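Local coordinates for protein glycosyltransferase Gtf1 (Streptococcus gordonii, PDB 5E9T) that is a glycosyltransferase of the GT-B structural class, built from two Rossmann-like domains and an added extended beta-sheet domain, at residues Lys283-Glu287 with Gln299-Ile303. The protein carries 1 engineered substitution. Sequence-based numbering, arbitrary orientation.
Sequences KRILE and QIATI
Ile-300 carries most of this helix-on-strand contact, reaching from the strand between Lys-283 and Leu-286, which lie one helical turn apart. Its two branches divide the work. The branch methyl CG2 lies against the aliphatic stem of Lys-283, 3.6 Å from CG of that lysine, while the end of the longer arm, Ile-300 CD1, comes 3.7 Å from Leu-286 CG and equally close to the leucine's CD2. The same terminal methyl also brushes the helix backbone, with Ile-300 CD1 3.9 Å from Glu-287 CA. An extended arm, with CD1 anti to CA (chi2 -180°), carries that methyl to the helix surface.

Lys-283 shows how a long polar side chain can do two jobs: its stem packs on Ile-300 while its amine reaches the strand's backbone carbonyl. Its CG stands anti to the backbone N (chi1 -167°), and bends at chi2 and chi4 bring the amine back over the strand, where NZ lies 3.3 Å from Ile-300 O. Thr-302, two residues along on the same strand face, turns its hydroxyl to the lysine stem, and OG1 is 3.6 Å from Lys-283 CB. Farther out, Glu-280 touches Thr-302 and forms a weak, long ion pair with Lys-283 NZ.

The principle exemplified is the right-handed beta-alpha-beta crossover of a Rossmann-like sheet: the axis of 283-287 runs 166° from that of strand 299-302, 9.1 Å at closest approach. Val-277 of adjacent strand 274-277 touches Lys-283, Leu-286 and Ile-300, Phe-290 adds to the cover of Ile-300, and helix 486-500 packs on Ala-301 across the sheet's other face.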
loop_
_atom_site.group_PDB
_atom_site.type_symbol
_atom_site.label_atom_id
_atom_site.label_comp_id
_atom_site.label_asym_id
_atom_site.label_seq_id
_atom_site.Cartn_x
_atom_site.Cartn_y
_atom_site.Cartn_z
ATOM N N LYS A 283 -7.080 -8.656 39.116
ATOM C CA LYS A 283 -8.297 -9.048 38.424
ATOM C C LYS A 283 -9.449 -8.134 38.809
ATOM O O LYS A 283 -10.183 -7.641 37.945
ATOM C CB LYS A 283 -8.618 -10.504 38.744
ATOM C CG LYS A 283 -9.671 -11.129 37.859
ATOM C CD LYS A 283 -11.044 -11.055 38.498
ATOM C CE LYS A 283 -11.913 -12.210 38.038
ATOM N NZ LYS A 283 -11.299 -13.522 38.389
ATOM N N ARG A 284 -9.600 -7.867 40.107
ATOM C CA ARG A 284 -10.704 -7.027 40.552
ATOM C C ARG A 284 -10.510 -5.576 40.125
ATOM O O ARG A 284 -11.465 -4.927 39.687
ATOM C CB ARG A 284 -10.869 -7.142 42.067
ATOM C CG ARG A 284 -11.521 -8.451 42.515
ATOM C CD ARG A 284 -11.703 -8.489 44.024
ATOM N NE ARG A 284 -10.821 -7.533 44.682
ATOM C CZ ARG A 284 -9.764 -7.871 45.413
ATOM N NH1 ARG A 284 -9.458 -9.149 45.593
ATOM N NH2 ARG A 284 -9.015 -6.928 45.967
ATOM N N ILE A 285 -9.284 -5.053 40.217
ATOM C CA ILE A 285 -9.053 -3.658 39.839
ATOM C C ILE A 285 -9.403 -3.446 38.370
ATOM O O ILE A 285 -10.271 -2.634 38.030
ATOM C CB ILE A 285 -7.602 -3.239 40.138
ATOM C CG1 ILE A 285 -7.302 -3.400 41.626
ATOM C CG2 ILE A 285 -7.379 -1.793 39.725
ATOM C CD1 ILE A 285 -8.229 -2.603 42.523
ATOM N N LEU A 286 -8.753 -4.201 37.479
ATOM C CA LEU A 286 -9.025 -4.075 36.050
ATOM C C LEU A 286 -10.478 -4.395 35.723
ATOM O O LEU A 286 -11.044 -3.821 34.785
ATOM C CB LEU A 286 -8.082 -4.989 35.263
ATOM C CG LEU A 286 -8.367 -5.267 33.787
ATOM C CD1 LEU A 286 -8.190 -4.014 32.941
ATOM C CD2 LEU A 286 -7.477 -6.395 33.288
ATOM N N GLU A 287 -11.101 -5.291 36.492
ATOM C CA GLU A 287 -12.493 -5.650 36.237
ATOM C C GLU A 287 -13.412 -4.438 36.344
ATOM O O GLU A 287 -14.332 -4.278 35.533
ATOM C CB GLU A 287 -12.936 -6.744 37.210
ATOM C CG GLU A 287 -14.206 -7.468 36.816
ATOM C CD GLU A 287 -14.388 -8.759 37.584
ATOM O OE1 GLU A 287 -13.738 -8.912 38.639
ATOM O OE2 GLU A 287 -15.172 -9.621 37.132
ATOM N N GLN A 299 -14.092 -11.461 30.134
ATOM C CA GLN A 299 -13.671 -12.443 31.120
ATOM C C GLN A 299 -12.214 -12.209 31.482
ATOM O O GLN A 299 -11.346 -12.134 30.608
ATOM C CB GLN A 299 -13.858 -13.871 30.610
ATOM C CG GLN A 299 -13.167 -14.885 31.519
ATOM C CD GLN A 299 -13.560 -16.322 31.242
ATOM O OE1 GLN A 299 -14.288 -16.610 30.293
ATOM N NE2 GLN A 299 -13.078 -17.237 32.078
ATOM N N ILE A 300 -11.951 -12.076 32.777
ATOM C CA ILE A 300 -10.601 -11.946 33.301
ATOM C C ILE A 300 -10.364 -13.115 34.243
ATOM O O ILE A 300 -11.173 -13.367 35.143
ATOM C CB ILE A 300 -10.394 -10.599 34.016
ATOM C CG1 ILE A 300 -10.876 -9.452 33.124
ATOM C CG2 ILE A 300 -8.929 -10.404 34.371
ATOM C CD1 ILE A 300 -10.710 -8.081 33.738
ATOM N N ALA A 301 -9.276 -13.844 34.018
ATOM C CA ALA A 301 -8.952 -15.026 34.797
ATOM C C ALA A 301 -7.646 -14.808 35.542
ATOM O O ALA A 301 -6.779 -14.049 35.097
ATOM C CB ALA A 301 -8.847 -16.268 33.904
ATOM N N THR A 302 -7.506 -15.478 36.682
ATOM C CA THR A 302 -6.334 -15.318 37.533
ATOM C C THR A 302 -5.513 -16.600 37.494
ATOM O O THR A 302 -5.971 -17.654 37.951
ATOM C CB THR A 302 -6.729 -14.981 38.969
ATOM O OG1 THR A 302 -7.776 -14.003 38.963
ATOM C CG2 THR A 302 -5.537 -14.423 39.722
ATOM N N ILE A 303 -4.307 -16.506 36.943
ATOM C CA ILE A 303 -3.322 -17.578 37.037
ATOM C C ILE A 303 -2.056 -16.962 37.623
ATOM O O ILE A 303 -1.665 -15.859 37.220
ATOM C CB ILE A 303 -3.063 -18.223 35.663
ATOM C CG1 ILE A 303 -4.194 -19.186 35.287
ATOM C CG2 ILE A 303 -1.711 -18.922 35.625
ATOM C CD1 ILE A 303 -5.404 -18.513 34.677
#